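Local structure of uncharacterized protein (Parabacteroides distasonis, 4Q34) at residues 111-114 / 120-123; 116-119 / 123-126; 128-133 / 138-143; 260-265 / 296-301. The protein is of unknown function but is a putative esterase of the alpha/beta hydrolase family, probably hydrolysing ester bonds with a serine nucleophile. All blocks are in the same frame, centred on the assembly; numbering follows the deposited sequence.

Contact 1. Residues 111-114 / 120-123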
# COMPACT_ATOMS: atom_id res chain seq x y z
N VAL A 111 5.73 -19.65 -14.08
CA VAL A 111 5.02 -19.18 -15.27
C VAL A 111 5.14 -17.66 -15.41
O VAL A 111 5.51 -17.15 -16.47
CB VAL A 111 3.55 -19.63 -15.29
CG1 VAL A 111 2.87 -19.10 -16.54
CG2 VAL A 111 3.45 -21.15 -15.20
N TRP A 112 4.88 -16.91 -14.33
CA TRP A 112 5.12 -15.48 -14.37
C TRP A 112 6.54 -15.07 -14.78
O TRP A 112 6.71 -14.10 -15.49
CB TRP A 112 4.76 -14.78 -13.05
CG TRP A 112 3.29 -14.75 -12.73
CD1 TRP A 112 2.65 -15.48 -11.77
CD2 TRP A 112 2.30 -13.93 -13.34
NE1 TRP A 112 1.29 -15.18 -11.76
CE2 TRP A 112 1.05 -14.23 -12.72
CE3 TRP A 112 2.33 -12.98 -14.37
CZ2 TRP A 112 -0.14 -13.59 -13.06
CZ3 TRP A 112 1.14 -12.32 -14.71
CH2 TRP A 112 -0.08 -12.65 -14.08
N PHE A 113 7.54 -15.80 -14.33
CA PHE A 113 8.95 -15.53 -14.73
C PHE A 113 9.06 -15.52 -16.24
O PHE A 113 9.62 -14.62 -16.84
CB PHE A 113 9.80 -16.62 -14.09
CG PHE A 113 11.27 -16.54 -14.37
CD1 PHE A 113 11.82 -17.11 -15.50
CD2 PHE A 113 12.14 -15.97 -13.43
CE1 PHE A 113 13.20 -17.09 -15.72
CE2 PHE A 113 13.51 -15.96 -13.64
CZ PHE A 113 14.03 -16.52 -14.78
N ASN A 114 8.49 -16.53 -16.88
CA ASN A 114 8.45 -16.59 -18.34
C ASN A 114 7.60 -15.51 -18.98
O ASN A 114 8.02 -14.86 -19.92
CB ASN A 114 7.90 -17.94 -18.79
CG ASN A 114 8.86 -19.07 -18.53
OD1 ASN A 114 9.72 -19.00 -17.67
ND2 ASN A 114 8.70 -20.14 -19.28
N ILE A 120 13.47 -18.28 -19.62
CA ILE A 120 12.65 -19.49 -19.64
C ILE A 120 13.09 -20.27 -18.41
O ILE A 120 14.18 -20.87 -18.38
CB ILE A 120 12.85 -20.34 -20.91
CG1 ILE A 120 12.62 -19.49 -22.17
CG2 ILE A 120 11.93 -21.55 -20.88
CD1 ILE A 120 11.26 -18.85 -22.23
N TRP A 121 12.22 -20.28 -17.42
CA TRP A 121 12.52 -20.84 -16.13
C TRP A 121 13.07 -22.25 -16.32
O TRP A 121 12.51 -23.03 -17.10
CB TRP A 121 11.27 -20.85 -15.24
CG TRP A 121 11.55 -21.51 -13.94
CD1 TRP A 121 11.46 -22.83 -13.64
CD2 TRP A 121 12.03 -20.87 -12.78
NE1 TRP A 121 11.84 -23.05 -12.34
CE2 TRP A 121 12.21 -21.85 -11.80
CE3 TRP A 121 12.33 -19.54 -12.48
CZ2 TRP A 121 12.66 -21.56 -10.53
CZ3 TRP A 121 12.78 -19.24 -11.22
CH2 TRP A 121 12.95 -20.25 -10.26
N PRO A 122 14.18 -22.60 -15.63
CA PRO A 122 14.90 -21.87 -14.60
C PRO A 122 15.98 -20.89 -15.06
O PRO A 122 16.62 -20.25 -14.22
CB PRO A 122 15.53 -23.00 -13.78
CG PRO A 122 15.81 -24.07 -14.79
CD PRO A 122 14.81 -23.90 -15.92
N ASP A 123 16.16 -20.70 -16.36
CA ASP A 123 17.27 -19.91 -16.86
C ASP A 123 16.87 -18.47 -17.14
O ASP A 123 15.75 -18.20 -17.53
CB ASP A 123 17.81 -20.54 -18.12
CG ASP A 123 18.25 -21.97 -17.90
OD1 ASP A 123 19.13 -22.17 -17.04
OD2 ASP A 123 17.66 -22.87 -18.53
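Phe-113, on helix 109-115, presents a ring face to the indole of Trp-121 in a T-shaped (edge-to-face) pair. The phenyl and six-membered indole planes stand at 87°, nearly perpendicular, with their centroids 5.1 Å apart. The touching edge is led by Trp-121 CE3, which sits over the middle of the phenyl ring and comes within 3.7 Å of Phe-113 CD2. A fully extended first torsion in Phe-113 (chi1 180°) swings the ring off the helix toward the turn. At the phenyl rim, and in its plane, the backbone oxygen of Asp-123 lies 3.3 Å from Phe-113 CE1, so polar and aromatic neighbours meet the same ring from different directions. One residue further along the helix, the side chain of Asn-114 crosses those of Ile-120 and Trp-121 at about right angles. Leu-137 of helix 134-142 packs on both side chains of the aromatic pair. The backbone bond from Asp-123 N to Ile-120 O, 2.8 Å long, closes the turn, and the cis peptide before Pro-122 shapes it. The arrangement is that of a type VI beta turn with a cis-proline in its third position, at the head of a weakly bonded hairpin packed on helix 109-115.

Contact 2. Residues 116-119 / 123-126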
# COMPACT_ATOMS: atom_id res chain seq x y z
N PHE A 116 6.87 -12.64 -17.96
CA PHE A 116 7.54 -11.34 -17.81
C PHE A 116 8.85 -11.22 -18.59
O PHE A 116 9.50 -10.17 -18.58
CB PHE A 116 7.76 -11.03 -16.32
CG PHE A 116 6.48 -10.80 -15.54
CD1 PHE A 116 5.29 -10.44 -16.19
CD2 PHE A 116 6.47 -10.94 -14.16
CE1 PHE A 116 4.14 -10.18 -15.48
CE2 PHE A 116 5.31 -10.68 -13.45
CZ PHE A 116 4.15 -10.29 -14.10
N ARG A 117 9.23 -12.33 -19.23
CA ARG A 117 10.37 -12.41 -20.10
C ARG A 117 11.67 -12.12 -19.34
O ARG A 117 12.60 -11.50 -19.85
CB ARG A 117 10.19 -11.53 -21.32
CG ARG A 117 8.91 -11.83 -22.11
CD ARG A 117 8.93 -11.34 -23.58
NE ARG A 117 9.55 -10.02 -23.67
CZ ARG A 117 8.96 -8.89 -23.33
NH1 ARG A 117 7.70 -8.88 -22.92
NH2 ARG A 117 9.65 -7.76 -23.34
N VAL A 118 11.77 -12.65 -18.13
CA VAL A 118 13.05 -12.66 -17.42
C VAL A 118 13.90 -13.78 -18.02
O VAL A 118 15.11 -13.68 -18.08
CB VAL A 118 12.87 -12.89 -15.91
CG1 VAL A 118 14.19 -12.87 -15.17
CG2 VAL A 118 11.96 -11.81 -15.33
N GLY A 119 13.23 -14.82 -18.50
CA GLY A 119 13.93 -15.99 -19.05
C GLY A 119 12.95 -17.11 -19.29
O GLY A 119 11.75 -16.94 -19.18
N ASP A 123 16.16 -20.70 -16.36
CA ASP A 123 17.27 -19.91 -16.86
C ASP A 123 16.87 -18.47 -17.14
O ASP A 123 15.75 -18.20 -17.53
CB ASP A 123 17.81 -20.54 -18.12
CG ASP A 123 18.25 -21.97 -17.90
OD1 ASP A 123 19.13 -22.17 -17.04
OD2 ASP A 123 17.66 -22.87 -18.53
N TYR A 124 17.79 -17.56 -16.92
CA TYR A 124 17.62 -16.16 -17.26
C TYR A 124 17.99 -16.00 -18.74
O TYR A 124 18.87 -16.73 -19.21
CB TYR A 124 18.51 -15.29 -16.33
CG TYR A 124 18.04 -15.28 -14.88
CD1 TYR A 124 18.28 -16.38 -14.03
CD2 TYR A 124 17.39 -14.20 -14.35
CE1 TYR A 124 17.86 -16.38 -12.72
CE2 TYR A 124 16.96 -14.19 -13.03
CZ TYR A 124 17.20 -15.28 -12.21
OH TYR A 124 16.77 -15.30 -10.87
N PHE A 125 17.37 -15.08 -19.47
CA PHE A 125 17.82 -14.77 -20.84
C PHE A 125 19.23 -14.17 -20.82
O PHE A 125 19.57 -13.34 -19.97
CB PHE A 125 16.89 -13.77 -21.57
CG PHE A 125 15.59 -14.36 -22.04
CD1 PHE A 125 15.57 -15.44 -22.91
CD2 PHE A 125 14.39 -13.81 -21.62
CE1 PHE A 125 14.35 -15.97 -23.33
CE2 PHE A 125 13.18 -14.35 -22.04
CZ PHE A 125 13.17 -15.44 -22.90
N GLU A 126 20.08 -14.62 -21.74
CA GLU A 126 21.35 -13.96 -21.91
C GLU A 126 21.17 -12.46 -22.13
O GLU A 126 20.36 -12.04 -22.96
CB GLU A 126 22.13 -14.58 -23.08
CG GLU A 126 23.45 -13.87 -23.30
CD GLU A 126 24.42 -14.71 -24.07
OE1 GLU A 126 24.07 -15.07 -25.22
OE2 GLU A 126 25.51 -14.99 -23.53
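Gly-119 and Phe-125 meet where a Schellman motif, made by Arg-117 at the end of helix 109-115, runs into the tight, weakly bonded hairpin around the 120-123 turn. This is the close-packed part. Gly-119 CA lies over one face of the Phe-125 ring, 3.6 Å from its centroid, in a CH-pi contact displaced toward the rim. Asp-123 O is 3.2 Å from Gly-119 CA in a CA-H...O contact, a sign of how near the two backbones come; glycine permits this, because the place a CB would take is filled by that oxygen. Just before the glycine, Val-118 O accepts a hydrogen bond from Phe-125 N at 3.0 Å, with a nearly straight N-H...O angle of 172°. Arg-117 O comes to the edge of the Phe-125 ring, 3.4 Å from CD2.

The opposite character appears at Asp-123, whose carboxylate leads away from the other segment on the exposed side of the hairpin. The guanidinium of Arg-117 is buried and turns inward, NH1 to a salt bridge with Glu-199, the probable acid of the catalytic triad, and NE to Asp-248 O. Also on the buried side, Val-118 and Tyr-124 lie alongside one another, pointing the same way. The valine branch trans to its own amide nitrogen (chi1 -179°) does the touching, Val-118 CG1 reaching to 3.6 Å from Tyr-124 CD2.

Contact 3. Residues 128-133 / 138-143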
# COMPACT_ATOMS: atom_id res chain seq x y z
N VAL A 128 19.88 -10.29 -20.15
CA VAL A 128 18.67 -9.70 -19.57
C VAL A 128 19.05 -8.65 -18.54
O VAL A 128 20.00 -8.82 -17.78
CB VAL A 128 17.69 -10.78 -18.99
CG1 VAL A 128 18.23 -11.41 -17.70
CG2 VAL A 128 16.30 -10.21 -18.78
N GLN A 129 18.26 -7.57 -18.49
CA GLN A 129 18.52 -6.42 -17.62
C GLN A 129 17.84 -6.64 -16.25
O GLN A 129 17.01 -5.85 -15.80
CB GLN A 129 17.95 -5.15 -18.29
CG GLN A 129 18.70 -4.70 -19.54
CD GLN A 129 20.01 -4.01 -19.27
OE1 GLN A 129 20.38 -3.77 -18.13
NE2 GLN A 129 20.73 -3.67 -20.34
N PHE A 130 18.22 -7.73 -15.62
CA PHE A 130 17.59 -8.19 -14.39
C PHE A 130 18.68 -8.88 -13.58
O PHE A 130 19.50 -9.71 -14.11
CB PHE A 130 16.41 -9.10 -14.75
CG PHE A 130 15.46 -9.40 -13.62
CD1 PHE A 130 15.71 -10.46 -12.72
CD2 PHE A 130 14.30 -8.67 -13.49
CE1 PHE A 130 14.82 -10.78 -11.73
CE2 PHE A 130 13.39 -8.97 -12.48
CZ PHE A 130 13.66 -10.01 -11.60
N LYS A 131 18.75 -8.53 -12.30
CA LYS A 131 19.73 -9.14 -11.39
C LYS A 131 19.40 -10.60 -11.15
O LYS A 131 18.24 -10.95 -10.95
CB LYS A 131 19.84 -8.36 -10.08
CG LYS A 131 21.21 -8.58 -9.43
CD LYS A 131 21.36 -7.89 -8.09
CE LYS A 131 22.70 -8.22 -7.45
NZ LYS A 131 22.91 -7.33 -6.28
N ARG A 132 20.41 -11.45 -11.14
CA ARG A 132 20.19 -12.90 -11.19
C ARG A 132 20.24 -13.62 -9.84
O ARG A 132 20.26 -14.84 -9.80
CB ARG A 132 21.22 -13.56 -12.15
CG ARG A 132 21.08 -13.19 -13.62
CD ARG A 132 22.45 -13.23 -14.29
NE ARG A 132 22.40 -13.43 -15.74
CZ ARG A 132 21.86 -12.58 -16.61
NH1 ARG A 132 21.27 -11.47 -16.18
NH2 ARG A 132 21.88 -12.85 -17.90
N ASP A 133 20.27 -12.89 -8.74
CA ASP A 133 20.39 -13.52 -7.40
C ASP A 133 19.03 -13.92 -6.82
O ASP A 133 17.98 -13.45 -7.27
CB ASP A 133 21.09 -12.59 -6.42
CG ASP A 133 20.28 -11.32 -6.15
OD1 ASP A 133 20.08 -10.55 -7.11
OD2 ASP A 133 19.82 -11.09 -5.02
N ASP A 138 13.07 -13.28 -4.88
CA ASP A 138 12.20 -13.27 -3.72
C ASP A 138 11.37 -11.98 -3.69
O ASP A 138 10.14 -12.00 -3.56
CB ASP A 138 13.03 -13.39 -2.42
CG ASP A 138 12.17 -13.38 -1.14
OD1 ASP A 138 11.35 -14.28 -0.96
OD2 ASP A 138 12.29 -12.44 -0.31
N GLN A 139 12.04 -10.84 -3.82
CA GLN A 139 11.35 -9.57 -3.87
C GLN A 139 10.36 -9.46 -5.00
O GLN A 139 9.26 -8.93 -4.83
CB GLN A 139 12.31 -8.37 -3.97
CG GLN A 139 13.09 -8.08 -2.68
CD GLN A 139 12.20 -7.77 -1.50
OE1 GLN A 139 11.36 -6.91 -1.57
NE2 GLN A 139 12.39 -8.48 -0.41
N TYR A 140 10.78 -9.95 -6.16
CA TYR A 140 9.94 -9.93 -7.38
C TYR A 140 8.65 -10.69 -7.18
O TYR A 140 7.59 -10.18 -7.55
CB TYR A 140 10.71 -10.60 -8.49
CG TYR A 140 10.24 -10.33 -9.91
CD1 TYR A 140 10.10 -9.03 -10.42
CD2 TYR A 140 10.11 -11.40 -10.79
CE1 TYR A 140 9.79 -8.82 -11.75
CE2 TYR A 140 9.79 -11.19 -12.12
CZ TYR A 140 9.66 -9.93 -12.61
OH TYR A 140 9.36 -9.75 -13.95
N PHE A 141 8.70 -11.89 -6.58
CA PHE A 141 7.44 -12.60 -6.37
C PHE A 141 6.57 -11.97 -5.29
O PHE A 141 5.35 -12.00 -5.39
CB PHE A 141 7.63 -14.07 -6.09
CG PHE A 141 8.29 -14.81 -7.23
CD1 PHE A 141 7.86 -14.63 -8.54
CD2 PHE A 141 9.28 -15.71 -6.96
CE1 PHE A 141 8.45 -15.36 -9.57
CE2 PHE A 141 9.89 -16.43 -7.99
CZ PHE A 141 9.47 -16.24 -9.28
N ARG A 142 7.21 -11.35 -4.30
CA ARG A 142 6.47 -10.75 -3.19
C ARG A 142 5.93 -9.37 -3.51
O ARG A 142 5.17 -8.83 -2.69
CB ARG A 142 7.35 -10.67 -1.95
CG ARG A 142 7.72 -12.07 -1.45
CD ARG A 142 8.52 -12.01 -0.14
NE ARG A 142 9.02 -13.30 0.30
CZ ARG A 142 8.30 -14.24 0.86
NH1 ARG A 142 7.01 -14.06 1.12
NH2 ARG A 142 8.88 -15.38 1.22
N GLN A 143 6.25 -8.80 -4.67
CA GLN A 143 5.55 -7.58 -5.11
C GLN A 143 4.20 -7.86 -5.83
O GLN A 143 3.52 -6.93 -6.30
CB GLN A 143 6.47 -6.69 -5.95
CG GLN A 143 6.72 -7.13 -7.36
CD GLN A 143 7.61 -6.14 -8.12
OE1 GLN A 143 8.67 -5.74 -7.62
NE2 GLN A 143 7.18 -5.74 -9.31
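The loop of Phe-130 passes well clear of the helix carrying Tyr-140, their CA atoms 10.5 Å apart, and the distance is bridged by two aromatic side chains in a T-shaped (edge-to-face) pair. The loop leads into that same helix, 134-142, and Asp-133 at its end is the N-cap: its side chain caps a backbone N, and OD1 hydrogen-bonds Thr-136 OG1. Both rings reach across the gap because each side chain leaves its backbone in the extended direction, away from the amide nitrogen (chi1 -166° for Phe-130). The phenyl comes edge first. Its CZ stands 3.7 Å above the tyrosine ring plane, over the centre, while Phe-130 CE2 is 3.7 Å from Tyr-140 CE1. The planes meet at 69°, tilted from a perfect T, and the centroids are 4.8 Å apart. Both residues are buried, and the contact joins the loop to the helix through apolar ring atoms alone. Tyr-124, of the short hairpin before the loop, packs on Phe-130 too.

Other helix residues serve the dimer. Arg-142 hydrogen-bonds through NH1 and NH2 to backbone and histidine atoms of the second subunit, and Gln-139 bonds to Ala-15 of that subunit. Asp-138, one turn earlier, helps to position this arginine: Arg-142 NE meets Asp-138 OD1 at 2.8 Å in a salt bridge, on the syn side but 32° out of the carboxylate plane.

Contact 4. Residues 260-265 / 296-301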
# COMPACT_ATOMS: atom_id res chain seq x y z
N TYR A 260 4.99 -15.12 -26.62
CA TYR A 260 4.69 -14.69 -27.99
C TYR A 260 3.56 -13.68 -28.04
O TYR A 260 3.54 -12.83 -28.91
CB TYR A 260 4.43 -15.89 -28.93
CG TYR A 260 4.36 -15.49 -30.38
CD1 TYR A 260 5.50 -15.14 -31.08
CD2 TYR A 260 3.14 -15.40 -31.03
CE1 TYR A 260 5.45 -14.73 -32.39
CE2 TYR A 260 3.08 -15.00 -32.36
CZ TYR A 260 4.25 -14.67 -33.03
OH TYR A 260 4.20 -14.27 -34.35
N GLU A 261 2.68 -13.71 -27.06
CA GLU A 261 1.64 -12.70 -26.99
C GLU A 261 2.23 -11.31 -27.02
O GLU A 261 1.61 -10.42 -27.58
CB GLU A 261 0.79 -12.87 -25.74
CG GLU A 261 -0.12 -14.07 -25.87
CD GLU A 261 -1.21 -14.14 -24.81
OE1 GLU A 261 -1.19 -13.34 -23.84
OE2 GLU A 261 -2.10 -15.00 -24.97
N TRP A 262 3.42 -11.11 -26.43
CA TRP A 262 4.06 -9.80 -26.44
C TRP A 262 4.54 -9.43 -27.84
O TRP A 262 4.44 -8.30 -28.26
CB TRP A 262 5.19 -9.69 -25.39
CG TRP A 262 4.72 -9.98 -24.03
CD1 TRP A 262 5.07 -11.05 -23.23
CD2 TRP A 262 3.79 -9.20 -23.27
NE1 TRP A 262 4.41 -10.98 -22.03
CE2 TRP A 262 3.62 -9.85 -22.02
CE3 TRP A 262 3.07 -8.01 -23.51
CZ2 TRP A 262 2.74 -9.38 -21.04
CZ3 TRP A 262 2.21 -7.51 -22.50
CH2 TRP A 262 2.07 -8.20 -21.29
N THR A 263 5.09 -10.38 -28.57
CA THR A 263 5.38 -10.14 -29.97
C THR A 263 4.19 -9.69 -30.78
O THR A 263 4.31 -8.78 -31.60
CB THR A 263 5.93 -11.44 -30.62
OG1 THR A 263 6.98 -11.92 -29.78
CG2 THR A 263 6.44 -11.18 -31.99
N ARG A 264 3.06 -10.38 -30.60
CA ARG A 264 1.81 -10.01 -31.29
C ARG A 264 1.36 -8.61 -30.90
O ARG A 264 0.85 -7.86 -31.75
CB ARG A 264 0.65 -10.96 -30.94
CG ARG A 264 0.96 -12.44 -31.01
CD ARG A 264 -0.30 -13.25 -30.72
NE ARG A 264 -0.89 -13.71 -31.96
CZ ARG A 264 -0.74 -14.92 -32.47
NH1 ARG A 264 -0.05 -15.86 -31.83
NH2 ARG A 264 -1.30 -15.20 -33.63
N ARG A 265 1.57 -8.26 -29.63
CA ARG A 265 1.16 -6.94 -29.12
C ARG A 265 1.99 -5.80 -29.73
O ARG A 265 1.43 -4.77 -30.12
CB ARG A 265 1.19 -6.91 -27.59
CG ARG A 265 -0.05 -7.63 -27.09
CD ARG A 265 0.08 -7.99 -25.63
NE ARG A 265 -1.21 -8.49 -25.19
CZ ARG A 265 -1.41 -9.09 -24.04
NH1 ARG A 265 -0.41 -9.31 -23.20
NH2 ARG A 265 -2.64 -9.48 -23.75
N ASN A 296 15.72 -5.63 -22.04
CA ASN A 296 14.58 -5.33 -21.19
C ASN A 296 13.55 -6.44 -21.15
O ASN A 296 13.32 -7.14 -22.13
CB ASN A 296 13.94 -3.98 -21.58
CG ASN A 296 14.79 -2.81 -21.17
OD1 ASN A 296 15.52 -2.20 -21.99
ND2 ASN A 296 14.77 -2.52 -19.87
N THR A 297 12.96 -6.55 -19.96
CA THR A 297 11.90 -7.46 -19.62
C THR A 297 10.56 -6.72 -19.81
O THR A 297 10.49 -5.64 -20.35
CB THR A 297 12.06 -7.95 -18.15
OG1 THR A 297 11.71 -6.86 -17.25
CG2 THR A 297 13.48 -8.43 -17.88
N HIS A 298 9.49 -7.37 -19.41
CA HIS A 298 8.16 -6.77 -19.38
C HIS A 298 8.07 -5.62 -18.41
O HIS A 298 7.15 -4.89 -18.54
CB HIS A 298 7.17 -7.86 -19.01
CG HIS A 298 5.76 -7.39 -18.84
ND1 HIS A 298 5.04 -6.82 -19.86
CD2 HIS A 298 4.92 -7.50 -17.79
CE1 HIS A 298 3.82 -6.54 -19.43
NE2 HIS A 298 3.73 -6.93 -18.17
N PHE A 299 9.03 -5.47 -17.48
CA PHE A 299 9.07 -4.31 -16.55
C PHE A 299 10.27 -3.38 -16.80
O PHE A 299 11.18 -3.32 -15.97
CB PHE A 299 9.16 -4.74 -15.10
CG PHE A 299 7.96 -5.42 -14.56
CD1 PHE A 299 7.63 -6.69 -14.94
CD2 PHE A 299 7.20 -4.83 -13.57
CE1 PHE A 299 6.52 -7.32 -14.44
CE2 PHE A 299 6.10 -5.48 -13.04
CZ PHE A 299 5.76 -6.74 -13.49
N PRO A 300 10.27 -2.66 -17.92
CA PRO A 300 11.46 -1.83 -18.20
C PRO A 300 11.71 -0.75 -17.17
O PRO A 300 12.87 -0.36 -16.97
CB PRO A 300 11.12 -1.19 -19.56
CG PRO A 300 10.14 -2.12 -20.18
CD PRO A 300 9.34 -2.66 -19.05
N MSE A 301 10.66 -0.31 -16.50
CA MSE A 301 10.79 0.72 -15.45
C MSE A 301 11.54 0.26 -14.26
O MSE A 301 11.99 1.11 -13.49
CB MSE A 301 9.38 1.29 -15.03
CG MSE A 301 8.52 0.34 -14.17
SE MSE A 301 7.85 -1.28 -15.00
CE MSE A 301 6.79 -0.47 -16.35
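A chi1 of -57° at Trp-262, which lays the indole beside the backbone N, and an extended chi1 of 176° at His-298 bring the two rings together; the side chains cross at about a right angle between helix 257-277 and the loop preceding helix 306-319. In the alpha/beta hydrolase fold the loop after the last strand of the sheet, here 283-287, carries the catalytic histidine. His-298 fits that role: its ND1 is hydrogen-bonded to Glu-199 OE1 and its side chain touches Ser-176, which makes these three the probable catalytic triad.

The indole covers part of one imidazole face with its six-membered ring, offset toward the rim. With planes at 34° and centroids 4.2 Å apart, the rings are neither stacked in parallel nor edge-to-face. How closely they approach is doubtful, since the model brings some of their carbons nearer than carbons can sit. Over the opposite face of the indole, near its rim, comes Arg-265 NH1, with the guanidinium edge-on to the tryptophan; Arg-265 NH2 is itself paired with Glu-225. A bond from Trp-262 NE1 to Arg-115 O further fixes the ring's rotation. The buried indole thus forms one wall for the histidine. The backbone next to the histidine is shaped by an ST turn: Phe-299 N donates to Thr-297 OG1 at 3.0 Å.

Along the chain, contacts 1 and 2 overlap in the run from helix 109-115 through the weakly bonded hairpin 119-124, sharing Asp-123, with centres 6 Å apart. Contact 3 follows on the loop leading into helix 134-142, its centre 11 Å from each of theirs. All three belong to the excursion between strands 83-87 and 170-175 of the main sheet. Contact 4 comes last, joining helix 257-277 to the loop before helix 306-319, with its centre 12 Å from contact 2 and 16 Å from contact 3. Phe-116 connects the groups: its O probably accepts a bond from His-298 N. The excursion therefore packs against the probable catalytic histidine loop, while helix 134-142 also faces the second subunit.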